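Local coordinates for Non-reducing end beta-L-arabinofuranosidase (Bacteroides thetaiotaomicron, PDB 5MQO), which probably hydrolyses glycosidic bonds in plant pectin, as a GH127-family enzyme from a gut bacterium, with aceric acidase activity proposed for it, at residues A[121-124]-A[125-128]; A[49-52]-A[53-56]. All coordinates share one frame; numbering follows the deposited sequence.

Contact 1. Residues A[121-124]-A[125-128]; sequences ELDK and LMDN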
loop_
_atom_site.group_PDB
_atom_site.type_symbol
_atom_site.label_atom_id
_atom_site.label_comp_id
_atom_site.label_asym_id
_atom_site.label_seq_id
_atom_site.Cartn_x
_atom_site.Cartn_y
_atom_site.Cartn_z
ATOM N N GLU A 121 11.908 12.713 -23.119
ATOM C CA GLU A 121 10.604 12.506 -23.776
ATOM C C GLU A 121 9.417 12.547 -22.814
ATOM O O GLU A 121 8.312 12.901 -23.224
ATOM C CB GLU A 121 10.560 11.225 -24.625
ATOM C CG GLU A 121 11.179 11.396 -26.019
ATOM C CD GLU A 121 10.418 10.680 -27.134
ATOM O OE1 GLU A 121 9.779 9.628 -26.891
ATOM O OE2 GLU A 121 10.469 11.175 -28.278
ATOM N N LEU A 122 9.630 12.187 -21.550
ATOM C CA LEU A 122 8.592 12.388 -20.525
ATOM C C LEU A 122 8.449 13.872 -20.162
ATOM O O LEU A 122 7.316 14.345 -19.988
ATOM C CB LEU A 122 8.852 11.546 -19.262
ATOM C CG LEU A 122 8.747 10.015 -19.386
ATOM C CD1 LEU A 122 8.862 9.364 -18.008
ATOM C CD2 LEU A 122 7.475 9.556 -20.091
ATOM N N ASP A 123 9.571 14.596 -20.062
ATOM C CA ASP A 123 9.537 15.994 -19.631
ATOM C C ASP A 123 8.726 16.831 -20.601
ATOM O O ASP A 123 7.987 17.718 -20.185
ATOM C CB ASP A 123 10.941 16.580 -19.488
ATOM C CG ASP A 123 10.963 17.886 -18.719
ATOM O OD1 ASP A 123 10.029 18.184 -17.953
ATOM O OD2 ASP A 123 11.934 18.634 -18.871
ATOM N N LYS A 124 8.846 16.510 -21.888
ATOM C CA LYS A 124 8.081 17.174 -22.954
ATOM C C LYS A 124 6.597 16.785 -22.946
ATOM O O LYS A 124 5.709 17.657 -22.982
ATOM C CB LYS A 124 8.731 16.894 -24.317
ATOM C CG LYS A 124 10.088 17.587 -24.434
ATOM C CD LYS A 124 11.083 16.905 -25.369
ATOM C CE LYS A 124 12.499 17.426 -25.111
ATOM N NZ LYS A 124 13.404 17.358 -26.296
ATOM N N LEU A 125 6.341 15.481 -22.889
ATOM C CA LEU A 125 4.993 14.944 -22.673
ATOM C C LEU A 125 4.290 15.545 -21.442
ATOM O O LEU A 125 3.067 15.702 -21.437
ATOM C CB LEU A 125 5.073 13.428 -22.543
ATOM C CG LEU A 125 3.841 12.640 -22.102
ATOM C CD1 LEU A 125 2.637 12.865 -23.006
ATOM C CD2 LEU A 125 4.220 11.163 -22.059
ATOM N N MET A 126 5.056 15.876 -20.404
ATOM C CA MET A 126 4.507 16.591 -19.240
ATOM C C MET A 126 4.184 18.062 -19.542
ATOM O O MET A 126 3.070 18.532 -19.273
ATOM C CB MET A 126 5.447 16.459 -18.027
ATOM C CG MET A 126 5.403 15.052 -17.424
ATOM S SD MET A 126 6.162 14.845 -15.810
ATOM C CE MET A 126 7.905 14.972 -16.216
ATOM N N ASP A 127 5.157 18.771 -20.113
ATOM C CA ASP A 127 4.976 20.169 -20.533
ATOM C C ASP A 127 3.779 20.382 -21.442
ATOM O O ASP A 127 3.150 21.440 -21.375
ATOM C CB ASP A 127 6.227 20.702 -21.240
ATOM C CG ASP A 127 7.335 21.104 -20.276
ATOM O OD1 ASP A 127 7.120 21.181 -19.037
ATOM O OD2 ASP A 127 8.436 21.373 -20.781
ATOM N N ASN A 128 3.468 19.397 -22.282
ATOM C CA ASN A 128 2.229 19.442 -23.075
ATOM C C ASN A 128 0.958 19.207 -22.255
ATOM O O ASN A 128 -0.047 19.878 -22.464
ATOM C CB ASN A 128 2.284 18.481 -24.270
ATOM C CG ASN A 128 3.052 19.071 -25.435
ATOM O OD1 ASN A 128 2.824 20.231 -25.810
ATOM N ND2 ASN A 128 3.976 18.294 -26.007
#
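L122 lays its CD2 methyl against CD2 of L125, 4.1 Å away, the two branched side chains crossing obliquely one helical turn apart (i to i+3). Their first torsions bring the methyls together: CG of L122 lies anti to its carbonyl carbon (chi1 -67°), whereas CG of L125 lies anti to its backbone N (chi1 171°) and swings back toward the preceding turn. M126 takes a different course. Its CG rests 3.3 Å from L122 O, and the chain then bends at its last torsion, which carries the methyl CE back to 3.9 Å from CA of D123. This side chain is buried; beyond the two segments it reaches V110, A111 and Y114 of helix 102-117, and H204 and T208 of helix 192-208.

Next to M126 round the helix, D123 and D127 are spaced i to i+4, and their OD1 atoms stand 4.3 Å apart. D123 also lies on Y114 and T208. Two like charges this close would be expected to repel, but K210 forms salt bridges with D123 OD1 and D127 OD2, so one ammonium group links both carboxylates and probably offsets the cost.

Four successive i+4 backbone hydrogen bonds hold these side chains in step. The bond from M126 N to L122 O is 2.8 Å long, and that from D127 N to D123 O is 3.0 Å. The first bond of the series, L125 N to E121 O, is longer at 3.3 Å. M126 faces helices 102-117 and 192-208, D123 sits at the edge of that interface with its carboxylate on K210, and E121, K124 and N128 are exposed, a pattern consistent with an amphipathic alpha-helix packed on its neighbours in the GH127 catalytic domain.

Contact 2. Residues A[49-52]-A[53-56]; sequences GFWG and ERFN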
loop_
_atom_site.group_PDB
_atom_site.type_symbol
_atom_site.label_atom_id
_atom_site.label_comp_id
_atom_site.label_asym_id
_atom_site.label_seq_id
_atom_site.Cartn_x
_atom_site.Cartn_y
_atom_site.Cartn_z
ATOM N N GLY A 49 16.533 -6.334 -9.599
ATOM C CA GLY A 49 15.826 -7.439 -8.960
ATOM C C GLY A 49 14.341 -7.353 -9.143
ATOM O O GLY A 49 13.872 -6.904 -10.197
ATOM N N PHE A 50 13.613 -7.776 -8.108
ATOM C CA PHE A 50 12.150 -7.740 -8.079
ATOM C C PHE A 50 11.633 -6.394 -8.599
ATOM O O PHE A 50 10.873 -6.341 -9.576
ATOM C CB PHE A 50 11.624 -8.008 -6.657
ATOM C CG PHE A 50 10.132 -8.232 -6.582
ATOM C CD1 PHE A 50 9.234 -7.176 -6.596
ATOM C CD2 PHE A 50 9.618 -9.522 -6.497
ATOM C CE1 PHE A 50 7.862 -7.404 -6.523
ATOM C CE2 PHE A 50 8.253 -9.754 -6.408
ATOM C CZ PHE A 50 7.372 -8.691 -6.424
ATOM N N TRP A 51 12.055 -5.307 -7.960
ATOM C CA TRP A 51 11.409 -4.009 -8.202
ATOM C C TRP A 51 11.915 -3.298 -9.445
ATOM O O TRP A 51 11.151 -2.596 -10.108
ATOM C CB TRP A 51 11.473 -3.101 -6.958
ATOM C CG TRP A 51 10.455 -3.486 -5.879
ATOM C CD1 TRP A 51 10.712 -4.043 -4.661
ATOM C CD2 TRP A 51 9.034 -3.345 -5.959
ATOM N NE1 TRP A 51 9.539 -4.257 -3.975
ATOM C CE2 TRP A 51 8.494 -3.841 -4.745
ATOM C CE3 TRP A 51 8.167 -2.832 -6.930
ATOM C CZ2 TRP A 51 7.140 -3.856 -4.481
ATOM C CZ3 TRP A 51 6.805 -2.846 -6.667
ATOM C CH2 TRP A 51 6.301 -3.356 -5.446
ATOM N N GLY A 52 13.194 -3.467 -9.753
ATOM C CA GLY A 52 13.732 -3.043 -11.042
ATOM C C GLY A 52 12.924 -3.591 -12.209
ATOM O O GLY A 52 12.544 -2.835 -13.146
ATOM N N GLU A 53 12.651 -4.900 -12.130
ATOM C CA GLU A 53 11.871 -5.613 -13.148
ATOM C C GLU A 53 10.434 -5.084 -13.231
ATOM O O GLU A 53 9.969 -4.722 -14.322
ATOM C CB GLU A 53 11.882 -7.113 -12.895
ATOM C CG GLU A 53 11.324 -7.941 -14.039
ATOM C CD GLU A 53 11.031 -9.363 -13.621
ATOM O OE1 GLU A 53 11.962 -10.214 -13.631
ATOM O OE2 GLU A 53 9.854 -9.613 -13.283
ATOM N N ARG A 54 9.751 -4.999 -12.094
ATOM C CA ARG A 54 8.433 -4.377 -12.047
ATOM C C ARG A 54 8.446 -2.923 -12.578
ATOM O O ARG A 54 7.629 -2.560 -13.442
ATOM C CB ARG A 54 7.889 -4.424 -10.621
ATOM C CG ARG A 54 7.531 -5.812 -10.086
ATOM C CD ARG A 54 6.541 -6.539 -10.975
ATOM N NE ARG A 54 7.242 -7.297 -12.007
ATOM C CZ ARG A 54 6.719 -7.705 -13.163
ATOM N NH1 ARG A 54 5.450 -7.456 -13.491
ATOM N NH2 ARG A 54 7.486 -8.396 -14.002
ATOM N N PHE A 55 9.386 -2.107 -12.093
ATOM C CA PHE A 55 9.540 -0.720 -12.567
ATOM C C PHE A 55 9.729 -0.580 -14.091
ATOM O O PHE A 55 9.226 0.388 -14.677
ATOM C CB PHE A 55 10.665 -0.001 -11.827
ATOM C CG PHE A 55 10.693 1.478 -12.068
ATOM C CD1 PHE A 55 11.443 2.021 -13.117
ATOM C CD2 PHE A 55 9.962 2.337 -11.268
ATOM C CE1 PHE A 55 11.481 3.382 -13.350
ATOM C CE2 PHE A 55 9.987 3.714 -11.501
ATOM C CZ PHE A 55 10.759 4.238 -12.540
ATOM N N ASN A 56 10.424 -1.518 -14.743
ATOM C CA ASN A 56 10.501 -1.488 -16.227
ATOM C C ASN A 56 9.165 -1.765 -16.901
ATOM O O ASN A 56 8.854 -1.141 -17.920
ATOM C CB ASN A 56 11.577 -2.435 -16.796
ATOM C CG ASN A 56 12.990 -1.845 -16.716
ATOM O OD1 ASN A 56 13.205 -0.733 -16.203
ATOM N ND2 ASN A 56 13.958 -2.594 -17.220
#
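Helix 50-69 starts directly after G49, its N-cap residue, and four i+4 bonds establish the first turns: E53 N reaches G49 O at 3.0 Å, R54 N bonds to F50 O, F55 N is 2.7 Å from W51 O, and N56 N bonds to G52 O. R54 packs its aliphatic part against both aromatic residues of the preceding turn. Its CG approaches CE1 of F50 to 3.9 Å, and its CB lies 4.0 Å from CE3 of W51. The guanidinium plane is turned 68° from the F50 ring, which excludes a parallel stack; CG, not the guanidinium, makes the contact. F50 also sets CD1 over one face of the W51 indole, 3.7 Å above its plane and offset toward the rim. W46 stacks on W51, and Y413 meets F50 edge-to-face; W511 and Y680 also meet F50.

Bends at chi2 (-56°) and chi3 (89°) fold the arginine so that NH2 of R54 meets OE2 of E53 at 2.8 Å in a salt bridge, on the anti side of the carboxylate. S640 is a second partner of that oxygen, while R54 NH1 donates to L422 O. These carboxylate and carbonyl partners probably stabilise the buried positive charge.

Contact 2 precedes contact 1 along the chain, and both belong to the GH127 catalytic domain. Their centres lie 23 Å apart, with nearest atoms about 8 Å apart and no direct touch. Each occupies the N-terminal part of its own helix, 50-69 for contact 2 and 120-136 for contact 1. Helix 102-117 is touched by both: F55 packs on its V113 and V116, D123 and M126 on other residues of it. Contact 2, about 17 Å from the chain centre and partly buried, joins the start of helix 50-69 to strand 640-651 through E53 and S640; contact 1, about 28 Å out, lies in a peripheral helix packed on helices 102-117 and 192-208.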